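Local coordinates for galectin (Ovis aries, PDB 6N44), which is a galectin, a beta-sandwich lectin that probably recognises beta-galactosides on glycans, at residues E82-G87 against V103-K108; F54-C59 against P109-A114; Q12-S15 against C19-V22; F94-N99 against L117-V122. One frame throughout, in Å; residues are numbered along the deposited sequence.

Contact 1 (E82-G87 against V103-K108); sequences EAFVPG and VFVNNK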
loop_
_atom_site.group_PDB
_atom_site.type_symbol
_atom_site.label_atom_id
_atom_site.label_comp_id
_atom_site.label_asym_id
_atom_site.label_seq_id
_atom_site.Cartn_x
_atom_site.Cartn_y
_atom_site.Cartn_z
ATOM N N GLU A 82 -19.654 -8.322 7.980
ATOM C CA GLU A 82 -20.682 -8.161 6.969
ATOM C C GLU A 82 -20.139 -7.518 5.700
ATOM O O GLU A 82 -20.923 -7.137 4.825
ATOM C CB GLU A 82 -21.836 -7.336 7.538
ATOM C CG GLU A 82 -22.632 -8.087 8.591
ATOM C CD GLU A 82 -23.273 -9.357 8.032
ATOM O OE1 GLU A 82 -24.240 -9.242 7.242
ATOM O OE2 GLU A 82 -22.809 -10.471 8.371
ATOM N N ALA A 83 -18.812 -7.419 5.577
ATOM C CA ALA A 83 -18.198 -6.646 4.500
ATOM C C ALA A 83 -18.464 -7.230 3.113
ATOM O O ALA A 83 -18.549 -6.478 2.137
ATOM C CB ALA A 83 -16.691 -6.535 4.732
ATOM N N PHE A 84 -18.565 -8.548 2.986
ATOM C CA PHE A 84 -18.697 -9.200 1.678
ATOM C C PHE A 84 -20.167 -9.458 1.386
ATOM O O PHE A 84 -20.731 -10.438 1.863
ATOM C CB PHE A 84 -17.930 -10.515 1.640
ATOM C CG PHE A 84 -16.482 -10.382 1.911
ATOM C CD1 PHE A 84 -15.607 -10.016 0.894
ATOM C CD2 PHE A 84 -15.976 -10.644 3.179
ATOM C CE1 PHE A 84 -14.251 -9.919 1.141
ATOM C CE2 PHE A 84 -14.631 -10.554 3.432
ATOM C CZ PHE A 84 -13.754 -10.187 2.414
ATOM N N VAL A 85 -20.784 -8.600 0.580
ATOM C CA VAL A 85 -22.183 -8.755 0.198
ATOM C C VAL A 85 -22.222 -9.482 -1.145
ATOM O O VAL A 85 -21.768 -8.915 -2.152
ATOM C CB VAL A 85 -22.896 -7.402 0.103
ATOM C CG1 VAL A 85 -24.392 -7.601 0.040
ATOM C CG2 VAL A 85 -22.497 -6.500 1.269
ATOM N N PRO A 86 -22.750 -10.718 -1.214
ATOM C CA PRO A 86 -22.929 -11.266 -2.565
ATOM C C PRO A 86 -24.197 -10.669 -3.183
ATOM O O PRO A 86 -25.104 -10.326 -2.429
ATOM C CB PRO A 86 -23.061 -12.784 -2.326
ATOM C CG PRO A 86 -23.138 -12.967 -0.788
ATOM C CD PRO A 86 -23.323 -11.598 -0.182
ATOM N N GLY A 87 -24.246 -10.463 -4.493
ATOM C CA GLY A 87 -23.083 -10.542 -5.353
ATOM C C GLY A 87 -22.683 -9.125 -5.740
ATOM O O GLY A 87 -22.632 -8.791 -6.923
ATOM N N VAL A 103 -6.027 -5.767 6.799
ATOM C CA VAL A 103 -7.011 -6.166 5.802
ATOM C C VAL A 103 -8.096 -5.105 5.741
ATOM O O VAL A 103 -8.636 -4.691 6.777
ATOM C CB VAL A 103 -7.612 -7.552 6.114
ATOM C CG1 VAL A 103 -8.535 -8.007 4.974
ATOM C CG2 VAL A 103 -6.505 -8.568 6.352
ATOM N N PHE A 104 -8.416 -4.678 4.525
ATOM C CA PHE A 104 -9.466 -3.717 4.241
ATOM C C PHE A 104 -10.379 -4.308 3.183
ATOM O O PHE A 104 -9.925 -5.011 2.273
ATOM C CB PHE A 104 -8.905 -2.371 3.721
ATOM C CG PHE A 104 -7.949 -1.708 4.660
ATOM C CD1 PHE A 104 -8.367 -0.652 5.466
ATOM C CD2 PHE A 104 -6.635 -2.143 4.749
ATOM C CE1 PHE A 104 -7.475 -0.021 6.337
ATOM C CE2 PHE A 104 -5.737 -1.527 5.621
ATOM C CZ PHE A 104 -6.174 -0.464 6.423
ATOM N N VAL A 105 -11.667 -4.025 3.312
ATOM C CA VAL A 105 -12.649 -4.331 2.290
ATOM C C VAL A 105 -13.415 -3.047 2.003
ATOM O O VAL A 105 -13.939 -2.415 2.927
ATOM C CB VAL A 105 -13.605 -5.454 2.735
ATOM C CG1 VAL A 105 -14.679 -5.659 1.672
ATOM C CG2 VAL A 105 -12.835 -6.751 3.011
ATOM N N ASN A 106 -13.476 -2.660 0.731
ATOM C CA ASN A 106 -14.173 -1.443 0.308
ATOM C C ASN A 106 -13.752 -0.239 1.152
ATOM O O ASN A 106 -14.575 0.536 1.637
ATOM C CB ASN A 106 -15.685 -1.649 0.348
ATOM C CG ASN A 106 -16.128 -2.795 -0.552
ATOM O OD1 ASN A 106 -15.530 -3.023 -1.593
ATOM N ND2 ASN A 106 -17.157 -3.531 -0.139
ATOM N N ASN A 107 -12.442 -0.103 1.344
ATOM C CA ASN A 107 -11.827 1.021 2.047
ATOM C C ASN A 107 -12.098 1.017 3.549
ATOM O O ASN A 107 -11.822 2.014 4.210
ATOM C CB ASN A 107 -12.270 2.374 1.456
ATOM C CG ASN A 107 -11.984 2.480 -0.040
ATOM O OD1 ASN A 107 -10.925 2.055 -0.517
ATOM N ND2 ASN A 107 -12.932 3.048 -0.790
ATOM N N LYS A 108 -12.625 -0.074 4.114
ATOM C CA LYS A 108 -12.839 -0.124 5.553
ATOM C C LYS A 108 -11.961 -1.196 6.184
ATOM O O LYS A 108 -11.818 -2.282 5.617
ATOM C CB LYS A 108 -14.318 -0.396 5.891
ATOM C CG LYS A 108 -15.254 0.718 5.396
ATOM C CD LYS A 108 -16.267 1.112 6.438
ATOM C CE LYS A 108 -17.236 2.165 5.906
ATOM N NZ LYS A 108 -18.501 2.161 6.698
HETATM O O HOH W 1 -18.262 -3.661 2.488
#

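Contact 2 (F54-C59 against P109-A114); sequences FRFWYC and PICQFA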
loop_
_atom_site.group_PDB
_atom_site.type_symbol
_atom_site.label_atom_id
_atom_site.label_comp_id
_atom_site.label_asym_id
_atom_site.label_seq_id
_atom_site.Cartn_x
_atom_site.Cartn_y
_atom_site.Cartn_z
ATOM N N PHE A 54 0.434 -16.944 5.739
ATOM C CA PHE A 54 -0.817 -16.233 5.999
ATOM C C PHE A 54 -1.877 -16.701 5.012
ATOM O O PHE A 54 -1.774 -16.433 3.809
ATOM C CB PHE A 54 -0.605 -14.722 5.913
ATOM C CG PHE A 54 -1.863 -13.907 6.056
ATOM C CD1 PHE A 54 -2.824 -14.237 7.005
ATOM C CD2 PHE A 54 -2.074 -12.783 5.251
ATOM C CE1 PHE A 54 -3.972 -13.468 7.152
ATOM C CE2 PHE A 54 -3.241 -12.013 5.378
ATOM C CZ PHE A 54 -4.188 -12.359 6.330
ATOM N N ARG A 55 -2.898 -17.378 5.523
ATOM C CA ARG A 55 -4.087 -17.717 4.754
ATOM C C ARG A 55 -5.253 -16.901 5.286
ATOM O O ARG A 55 -5.490 -16.859 6.499
ATOM C CB ARG A 55 -4.425 -19.218 4.826
ATOM C CG ARG A 55 -5.863 -19.540 4.365
ATOM C CD ARG A 55 -6.148 -21.053 4.188
ATOM N NE ARG A 55 -5.358 -21.609 3.098
ATOM C CZ ARG A 55 -5.396 -22.879 2.707
ATOM N NH1 ARG A 55 -6.198 -23.747 3.314
ATOM N NH2 ARG A 55 -4.634 -23.274 1.697
ATOM N N PHE A 56 -5.975 -16.269 4.377
ATOM C CA PHE A 56 -7.201 -15.537 4.663
ATOM C C PHE A 56 -8.336 -16.287 3.991
ATOM O O PHE A 56 -8.289 -16.523 2.778
ATOM C CB PHE A 56 -7.116 -14.096 4.128
ATOM C CG PHE A 56 -8.410 -13.291 4.252
ATOM C CD1 PHE A 56 -8.637 -12.471 5.348
ATOM C CD2 PHE A 56 -9.365 -13.318 3.245
ATOM C CE1 PHE A 56 -9.816 -11.707 5.457
ATOM C CE2 PHE A 56 -10.543 -12.555 3.339
ATOM C CZ PHE A 56 -10.760 -11.744 4.451
ATOM N N TRP A 57 -9.353 -16.642 4.770
ATOM C CA TRP A 57 -10.455 -17.473 4.308
ATOM C C TRP A 57 -11.764 -16.829 4.719
ATOM O O TRP A 57 -11.921 -16.401 5.865
ATOM C CB TRP A 57 -10.354 -18.889 4.892
ATOM C CG TRP A 57 -11.489 -19.807 4.501
ATOM C CD1 TRP A 57 -11.545 -20.620 3.405
ATOM C CD2 TRP A 57 -12.716 -20.014 5.216
ATOM N NE1 TRP A 57 -12.733 -21.314 3.387
ATOM C CE2 TRP A 57 -13.473 -20.955 4.484
ATOM C CE3 TRP A 57 -13.254 -19.486 6.396
ATOM C CZ2 TRP A 57 -14.728 -21.401 4.903
ATOM C CZ3 TRP A 57 -14.515 -19.924 6.809
ATOM C CH2 TRP A 57 -15.231 -20.877 6.065
ATOM N N TYR A 58 -12.699 -16.749 3.791
ATOM C CA TYR A 58 -13.976 -16.122 4.078
ATOM C C TYR A 58 -15.085 -16.991 3.529
ATOM O O TYR A 58 -14.994 -17.483 2.404
ATOM C CB TYR A 58 -14.122 -14.709 3.469
ATOM C CG TYR A 58 -15.567 -14.250 3.564
ATOM C CD1 TYR A 58 -16.062 -13.714 4.746
ATOM C CD2 TYR A 58 -16.450 -14.420 2.501
ATOM C CE1 TYR A 58 -17.390 -13.329 4.860
ATOM C CE2 TYR A 58 -17.780 -14.044 2.605
ATOM C CZ TYR A 58 -18.246 -13.502 3.787
ATOM O OH TYR A 58 -19.568 -13.118 3.898
ATOM N N CYS A 59 -16.145 -17.143 4.315
ATOM C CA CYS A 59 -17.363 -17.766 3.817
ATOM C C CYS A 59 -18.488 -17.426 4.777
ATOM O O CYS A 59 -18.318 -17.560 5.993
ATOM C CB CYS A 59 -17.205 -19.280 3.693
ATOM S SG CYS A 59 -18.659 -20.126 3.013
ATOM N N PRO A 109 -11.364 -0.928 7.344
ATOM C CA PRO A 109 -10.524 -1.948 7.991
ATOM C C PRO A 109 -11.378 -3.055 8.597
ATOM O O PRO A 109 -12.340 -2.792 9.321
ATOM C CB PRO A 109 -9.779 -1.158 9.075
ATOM C CG PRO A 109 -10.711 -0.053 9.414
ATOM C CD PRO A 109 -11.385 0.332 8.110
ATOM N N ILE A 110 -11.006 -4.295 8.309
ATOM C CA ILE A 110 -11.732 -5.463 8.781
ATOM C C ILE A 110 -10.990 -6.172 9.906
ATOM O O ILE A 110 -11.608 -6.572 10.894
ATOM C CB ILE A 110 -12.023 -6.442 7.623
ATOM C CG1 ILE A 110 -12.856 -5.750 6.549
ATOM C CG2 ILE A 110 -12.750 -7.666 8.136
ATOM C CD1 ILE A 110 -13.994 -4.943 7.093
ATOM N N CYS A 111 -9.676 -6.355 9.767
ATOM C CA CYS A 111 -8.926 -7.158 10.725
ATOM C C CYS A 111 -7.441 -7.039 10.407
ATOM O O CYS A 111 -7.047 -6.548 9.347
ATOM C CB CYS A 111 -9.366 -8.629 10.706
ATOM S SG CYS A 111 -9.322 -9.434 9.064
ATOM N N GLN A 112 -6.624 -7.496 11.350
ATOM C CA GLN A 112 -5.175 -7.505 11.224
ATOM C C GLN A 112 -4.648 -8.859 11.681
ATOM O O GLN A 112 -5.242 -9.507 12.545
ATOM C CB GLN A 112 -4.523 -6.381 12.049
ATOM C CG GLN A 112 -5.077 -4.967 11.764
ATOM C CD GLN A 112 -6.444 -4.700 12.413
ATOM O OE1 GLN A 112 -7.419 -4.362 11.735
ATOM N NE2 GLN A 112 -6.512 -4.843 13.728
ATOM N N PHE A 113 -3.512 -9.268 11.112
ATOM C CA PHE A 113 -2.897 -10.567 11.385
ATOM C C PHE A 113 -1.414 -10.352 11.656
ATOM O O PHE A 113 -0.655 -10.048 10.730
ATOM C CB PHE A 113 -3.095 -11.524 10.203
ATOM C CG PHE A 113 -2.661 -12.937 10.470
ATOM C CD1 PHE A 113 -3.508 -13.824 11.123
ATOM C CD2 PHE A 113 -1.411 -13.395 10.058
ATOM C CE1 PHE A 113 -3.121 -15.142 11.373
ATOM C CE2 PHE A 113 -1.022 -14.718 10.305
ATOM C CZ PHE A 113 -1.889 -15.588 10.965
ATOM N N ALA A 114 -1.004 -10.524 12.914
ATOM C CA ALA A 114 0.405 -10.426 13.284
ATOM C C ALA A 114 1.246 -11.481 12.570
ATOM O O ALA A 114 0.840 -12.637 12.443
ATOM C CB ALA A 114 0.547 -10.589 14.802
#

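Contact 3 (Q12-S15 against C19-V22); sequences QSVS and CYMV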
loop_
_atom_site.group_PDB
_atom_site.type_symbol
_atom_site.label_atom_id
_atom_site.label_comp_id
_atom_site.label_asym_id
_atom_site.label_seq_id
_atom_site.Cartn_x
_atom_site.Cartn_y
_atom_site.Cartn_z
ATOM N N GLN A 12 0.508 -15.592 -8.423
ATOM C CA GLN A 12 1.493 -14.557 -8.738
ATOM C C GLN A 12 2.698 -14.674 -7.817
ATOM O O GLN A 12 2.559 -14.520 -6.599
ATOM C CB GLN A 12 0.896 -13.157 -8.612
ATOM C CG GLN A 12 1.858 -12.069 -9.059
ATOM C CD GLN A 12 1.232 -10.689 -8.985
ATOM O OE1 GLN A 12 0.068 -10.510 -9.351
ATOM N NE2 GLN A 12 1.996 -9.707 -8.492
ATOM N N SER A 13 3.876 -14.898 -8.401
ATOM C CA SER A 13 5.113 -14.781 -7.642
ATOM C C SER A 13 5.247 -13.366 -7.079
ATOM O O SER A 13 5.005 -12.381 -7.781
ATOM C CB SER A 13 6.322 -15.082 -8.528
ATOM O OG SER A 13 6.276 -16.367 -9.111
ATOM N N VAL A 14 5.663 -13.265 -5.809
ATOM C CA VAL A 14 5.814 -11.982 -5.117
ATOM C C VAL A 14 7.056 -11.995 -4.231
ATOM O O VAL A 14 7.539 -13.049 -3.814
ATOM C CB VAL A 14 4.589 -11.651 -4.239
ATOM C CG1 VAL A 14 3.319 -11.456 -5.087
ATOM C CG2 VAL A 14 4.395 -12.770 -3.184
ATOM N N SER A 15 7.561 -10.791 -3.926
ATOM C CA SER A 15 8.489 -10.565 -2.816
ATOM C C SER A 15 7.894 -9.465 -1.952
ATOM O O SER A 15 7.792 -8.316 -2.392
ATOM C CB SER A 15 9.892 -10.148 -3.283
ATOM O OG SER A 15 10.372 -11.018 -4.276
ATOM N N CYS A 19 6.423 -2.404 3.359
ATOM C CA CYS A 19 5.394 -1.468 2.902
ATOM C C CYS A 19 4.936 -1.970 1.535
ATOM O O CYS A 19 5.489 -1.573 0.508
ATOM C CB CYS A 19 5.903 -0.034 2.817
ATOM S SG CYS A 19 4.590 1.104 2.298
ATOM N N TYR A 20 3.932 -2.847 1.546
ATOM C CA TYR A 20 3.530 -3.619 0.373
ATOM C C TYR A 20 2.014 -3.761 0.347
ATOM O O TYR A 20 1.401 -4.049 1.377
ATOM C CB TYR A 20 4.188 -5.004 0.403
ATOM C CG TYR A 20 4.060 -5.804 -0.867
ATOM C CD1 TYR A 20 5.093 -5.816 -1.811
ATOM C CD2 TYR A 20 2.925 -6.558 -1.123
ATOM C CE1 TYR A 20 4.993 -6.557 -2.973
ATOM C CE2 TYR A 20 2.805 -7.311 -2.290
ATOM C CZ TYR A 20 3.837 -7.300 -3.208
ATOM O OH TYR A 20 3.730 -8.058 -4.342
ATOM N N MET A 21 1.413 -3.582 -0.826
ATOM C CA MET A 21 -0.036 -3.616 -0.958
ATOM C C MET A 21 -0.459 -4.607 -2.027
ATOM O O MET A 21 0.128 -4.644 -3.113
ATOM C CB MET A 21 -0.612 -2.258 -1.304
ATOM C CG MET A 21 -2.142 -2.292 -1.379
ATOM S SD MET A 21 -2.794 -0.696 -1.860
ATOM C CE MET A 21 -2.036 0.317 -0.603
ATOM N N VAL A 22 -1.472 -5.408 -1.696
ATOM C CA VAL A 22 -2.207 -6.246 -2.636
ATOM C C VAL A 22 -3.625 -5.702 -2.713
ATOM O O VAL A 22 -4.265 -5.489 -1.674
ATOM C CB VAL A 22 -2.242 -7.718 -2.185
ATOM C CG1 VAL A 22 -3.053 -8.570 -3.196
ATOM C CG2 VAL A 22 -0.825 -8.274 -1.975
#

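Contact 4 (F94-N99 against L117-V122); sequences FLVLEN and LPLQSV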
loop_
_atom_site.group_PDB
_atom_site.type_symbol
_atom_site.label_atom_id
_atom_site.label_comp_id
_atom_site.label_asym_id
_atom_site.label_seq_id
_atom_site.Cartn_x
_atom_site.Cartn_y
_atom_site.Cartn_z
ATOM N N PHE A 94 -4.861 -6.124 1.100
ATOM C CA PHE A 94 -3.926 -6.546 2.131
ATOM C C PHE A 94 -2.757 -5.583 2.141
ATOM O O PHE A 94 -2.131 -5.337 1.106
ATOM C CB PHE A 94 -3.411 -7.980 1.906
ATOM C CG PHE A 94 -4.485 -9.025 1.948
ATOM C CD1 PHE A 94 -5.184 -9.364 0.797
ATOM C CD2 PHE A 94 -4.799 -9.663 3.133
ATOM C CE1 PHE A 94 -6.185 -10.338 0.817
ATOM C CE2 PHE A 94 -5.800 -10.641 3.174
ATOM C CZ PHE A 94 -6.494 -10.982 2.006
ATOM N N LEU A 95 -2.464 -5.051 3.312
ATOM C CA LEU A 95 -1.334 -4.165 3.531
ATOM C C LEU A 95 -0.311 -4.911 4.368
ATOM O O LEU A 95 -0.603 -5.273 5.510
ATOM C CB LEU A 95 -1.799 -2.893 4.239
ATOM C CG LEU A 95 -0.761 -1.798 4.426
ATOM C CD1 LEU A 95 -0.147 -1.392 3.086
ATOM C CD2 LEU A 95 -1.442 -0.613 5.131
ATOM N N VAL A 96 0.871 -5.157 3.803
ATOM C CA VAL A 96 1.937 -5.837 4.532
ATOM C C VAL A 96 2.812 -4.779 5.206
ATOM O O VAL A 96 3.406 -3.922 4.542
ATOM C CB VAL A 96 2.765 -6.750 3.612
ATOM C CG1 VAL A 96 3.715 -7.592 4.432
ATOM C CG2 VAL A 96 1.847 -7.644 2.777
ATOM N N LEU A 97 2.864 -4.821 6.526
ATOM C CA LEU A 97 3.714 -3.942 7.321
ATOM C C LEU A 97 4.742 -4.775 8.070
ATOM O O LEU A 97 4.709 -6.003 8.037
ATOM C CB LEU A 97 2.897 -3.111 8.314
ATOM C CG LEU A 97 1.843 -2.101 7.818
ATOM C CD1 LEU A 97 2.118 -1.572 6.411
ATOM C CD2 LEU A 97 0.405 -2.538 7.969
ATOM N N GLU A 98 5.630 -4.090 8.797
ATOM C CA GLU A 98 6.659 -4.792 9.562
ATOM C C GLU A 98 6.046 -5.738 10.597
ATOM O O GLU A 98 6.566 -6.830 10.840
ATOM C CB GLU A 98 7.596 -3.773 10.228
ATOM C CG GLU A 98 8.394 -4.272 11.412
ATOM C CD GLU A 98 7.614 -4.200 12.706
ATOM O OE1 GLU A 98 6.907 -3.186 12.926
ATOM O OE2 GLU A 98 7.675 -5.184 13.474
ATOM N N ASN A 99 4.942 -5.339 11.217
ATOM C CA ASN A 99 4.406 -6.097 12.336
ATOM C C ASN A 99 3.235 -6.999 11.969
ATOM O O ASN A 99 3.020 -8.005 12.647
ATOM C CB ASN A 99 3.975 -5.146 13.457
ATOM C CG ASN A 99 3.078 -4.012 12.963
ATOM O OD1 ASN A 99 3.279 -3.464 11.873
ATOM N ND2 ASN A 99 2.089 -3.647 13.772
ATOM N N LEU A 117 5.302 -16.229 10.569
ATOM C CA LEU A 117 6.470 -16.543 9.782
ATOM C C LEU A 117 6.962 -15.271 9.105
ATOM O O LEU A 117 6.163 -14.366 8.845
ATOM C CB LEU A 117 6.152 -17.610 8.724
ATOM C CG LEU A 117 5.899 -18.997 9.309
ATOM C CD1 LEU A 117 5.396 -19.970 8.255
ATOM C CD2 LEU A 117 7.205 -19.491 9.935
ATOM N N PRO A 118 8.259 -15.165 8.809
ATOM C CA PRO A 118 8.782 -13.920 8.221
ATOM C C PRO A 118 8.095 -13.566 6.906
ATOM O O PRO A 118 7.886 -14.420 6.036
ATOM C CB PRO A 118 10.270 -14.232 8.004
ATOM C CG PRO A 118 10.568 -15.381 8.967
ATOM C CD PRO A 118 9.310 -16.189 8.971
ATOM N N LEU A 119 7.764 -12.280 6.751
ATOM C CA LEU A 119 7.121 -11.859 5.514
ATOM C C LEU A 119 8.055 -12.071 4.335
ATOM O O LEU A 119 7.593 -12.274 3.205
ATOM C CB LEU A 119 6.661 -10.395 5.617
ATOM C CG LEU A 119 7.723 -9.304 5.812
ATOM C CD1 LEU A 119 8.236 -8.830 4.457
ATOM C CD2 LEU A 119 7.158 -8.140 6.616
ATOM N N GLN A 120 9.372 -12.068 4.585
ATOM C CA GLN A 120 10.363 -12.341 3.550
ATOM C C GLN A 120 10.297 -13.763 3.018
ATOM O O GLN A 120 10.892 -14.034 1.974
ATOM C CB GLN A 120 11.785 -12.070 4.067
ATOM C CG GLN A 120 12.054 -10.629 4.490
ATOM C CD GLN A 120 11.545 -10.331 5.897
ATOM O OE1 GLN A 120 11.102 -11.231 6.615
ATOM N NE2 GLN A 120 11.603 -9.061 6.294
ATOM N N SER A 121 9.605 -14.673 3.693
ATOM C CA SER A 121 9.524 -16.048 3.216
ATOM C C SER A 121 8.332 -16.284 2.291
ATOM O O SER A 121 8.255 -17.350 1.669
ATOM C CB SER A 121 9.480 -17.024 4.406
ATOM O OG SER A 121 8.233 -16.979 5.079
ATOM N N VAL A 122 7.411 -15.321 2.184
ATOM C CA VAL A 122 6.326 -15.413 1.211
ATOM C C VAL A 122 6.898 -15.272 -0.193
ATOM O O VAL A 122 7.635 -14.322 -0.489
ATOM C CB VAL A 122 5.265 -14.333 1.481
ATOM C CG1 VAL A 122 4.180 -14.352 0.387
ATOM C CG2 VAL A 122 4.656 -14.498 2.868
#

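Contact 1 (E82-G87 against V103-K108)
Val105 shares its two methyl branches between the adjacent residues Ala83 and Phe84, and here the packing is close. The loop after strand 72-80 thereby lies on the hairpin of strands 100-105 and 108-114, at one edge of the five-stranded sheet. Val105 CG1, anti to the backbone N (chi1 176°), rests 3.8 Å from Ala83 CB. Val105 CG2 meets the far end of the phenylalanine ring, Phe84 CZ, at 3.6 Å, the two side chains crossing at about a right angle. Alanine is small enough to let the loop backbone come in, whereas the longer Phe84 reaches into the interior, where its ring meets Tyr58 and, edge-to-face, Phe90.

The solvent side is looser. Val105 to Lys108 form a type I' turn, whose central residues, Asn106 and Asn107, both have positive phi, a conformation asparagine accepts readily. A water joins the segments, accepting from Asn106 ND2 at 2.9 Å and donating to Ala83 O at 2.9 Å. The other end of the amide, Asn106 OD1, is taken by the backbone N of Glu91. The loop is therefore held to the hairpin by apolar packing on its inner side and a single water bridge at its rim, a direct polar bond between the segments being absent.

Contact 2 (F54-C59 against P109-A114)
Phe54 and Phe113 mark the closest approach of two backbones that run in roughly opposite directions, their CA atoms 8.1 Å apart; from there strands 54-59 and 109-114 diverge, the Pro109 end lying far from its counterpart. The strands belong to different sheets and meet through side chains alone. A classic beta bulge, in which Ile110 and Cys111 both face Val103, interrupts the alternation of strand 109-114 and starts both side chains towards the opposite sheet.

Both phenylalanines hold CG anti to the backbone N (chi1 175° for Phe54), which extends each ring into the gap, where they slide past each other from opposite directions. The rings of Phe54 and Phe113 form an offset stack, centroids 4.7 Å apart and planes at 21°. Phe54 CD1 lies over one face of Phe113, 3.5 Å from Phe113 CD2, and Phe54 CE1 is 3.6 Å from Phe113 CG. Further along, Cys111 SG sits at the edge of the Phe56 ring, near its plane, 4.3 Å from Phe56 CE1; the short, weakly polar cysteine side chain suits this buried position.

Arg55, between the two phenylalanines, points the other way, to the outer face, where it belongs to the galactose-binding site and pairs with Asp41. Within the sandwich, Phe54 also stacks on Tyr101 and Phe56 meets Phe94 edge-to-face, while Phe113 packs on Met65 and Thr67 of strand 62-69.

Contact 3 (Q12-S15 against C19-V22)
Val14 meets the hydroxyl end of Tyr20 and Ser15 the flank of its ring, a contact that bridges the edge strand 10-13 of the six-stranded sheet, with the residues just after it, and strand 19-28 of the five-stranded sheet. The chain comes to them from Gln12, whose amide hydrogen-bonds through OE1 to Tyr10 OH and weakly through NE2 to Thr138, and whose backbone pairs with Leu125 of strand 124-129. Two residues on, Val14 has its backbone paired with Lys123 and is the first residue to touch the opposite segment. Its CG1 lies 3.5 Å from Tyr20 OH and its CB 3.7 Å from the same Tyr20 OH; the two side chains cross at about a right angle, so the beta-branched valine offers its flank to the tip of the phenol. Ser15 turns its own side chain away and uses its carbonyl instead: Ser15 O approaches the tyrosine obliquely, 3.4 Å from Tyr20 CE1 and 3.7 Å from Tyr20 CD1.

The ring reaches them because Tyr20 CG is anti to the backbone N (chi1 -169°), which stretches the side chain out from strand 19-28. The extended tyrosine spans a gap of 9.1 Å between Ser15 CA and Tyr20 CA. Val22 CG2, two residues on, lies in plane at the ring's edge. Cys19 O hydrogen-bonds to Gln93 NE2 of the second subunit, and Met21 packs on Met21 of that subunit.

Between the segments the chemistry is therefore van der Waals packing, with a polar carbonyl oxygen set close against ring carbons. Tyrosine supplies reach and shape here rather than a hydrogen bond to segment 12-15.

Contact 4 (F94-N99 against L117-V122)
Leu119 aims one methyl, CD2, at Val96 and Leu97 of strand 90-97, where it meets the side chain of the first and the backbone carbonyl of the second. The Val96 and Leu119 side chains approach at a slant, and Leu119 CD2 comes 4.1 Å from Val96 CG1. That valine methyl is the one anti to the backbone N (chi1 -171°). The same Leu119 CD2 is 3.5 Å from Leu97 O, so the methyl leans on both the side chain of one residue and the main chain of the next. Leu119 does this from an unusual conformation, with CG wedged between its backbone N and carbonyl carbon (chi1 63°).

The leucine sits on a short 3-10 turn (119-121), whose bonds probably help set its direction. Pro118 O accepts twice: from Ser121 N at 2.9 Å, and from Ser121 OG at 2.8 Å in the carbonyl plane, with a C=O...O angle of 150°. Proline, with its restricted phi, suits the entry to such a turn, and serine suits its exit because its hydroxyl can fold back. Leu16 packs against Leu119 as well.

Leu97 starts its side chain away from segment 117-122 and packs on Leu95 of the second subunit, while Leu97 O is bonded by His115 NE2. The polar carbonyl thus has its partner outside the contact, and what passes between the segments is mostly dispersion: a loop-borne leucine packs on the strand, and the polar bonding holds the turn's shape.

Overall arrangement
Contact 2 is the core of the sandwich, aromatic stacking between strands of its two sheets, with Arg55 of the galactose site on the outer face. Contacts 1 and 3 are partly buried, and contact 4 is buried near the end of the sandwich. Contact 1 joins a loop to the 105-108 hairpin and is the one with a water bridge; contacts 3 and 4 lie together, where strands 19-28 and 90-97 pair through Tyr20 O and Val96 N and Val14 touches Val122. Phe94 links contact 4 to Phe54 of the core and to Val103. Contacts 1, 3 and 4 all reach the second subunit, contact 2 does not. Apolar groups lead contacts 1 and 2, while in contacts 3 and 4 oxygens share the packing.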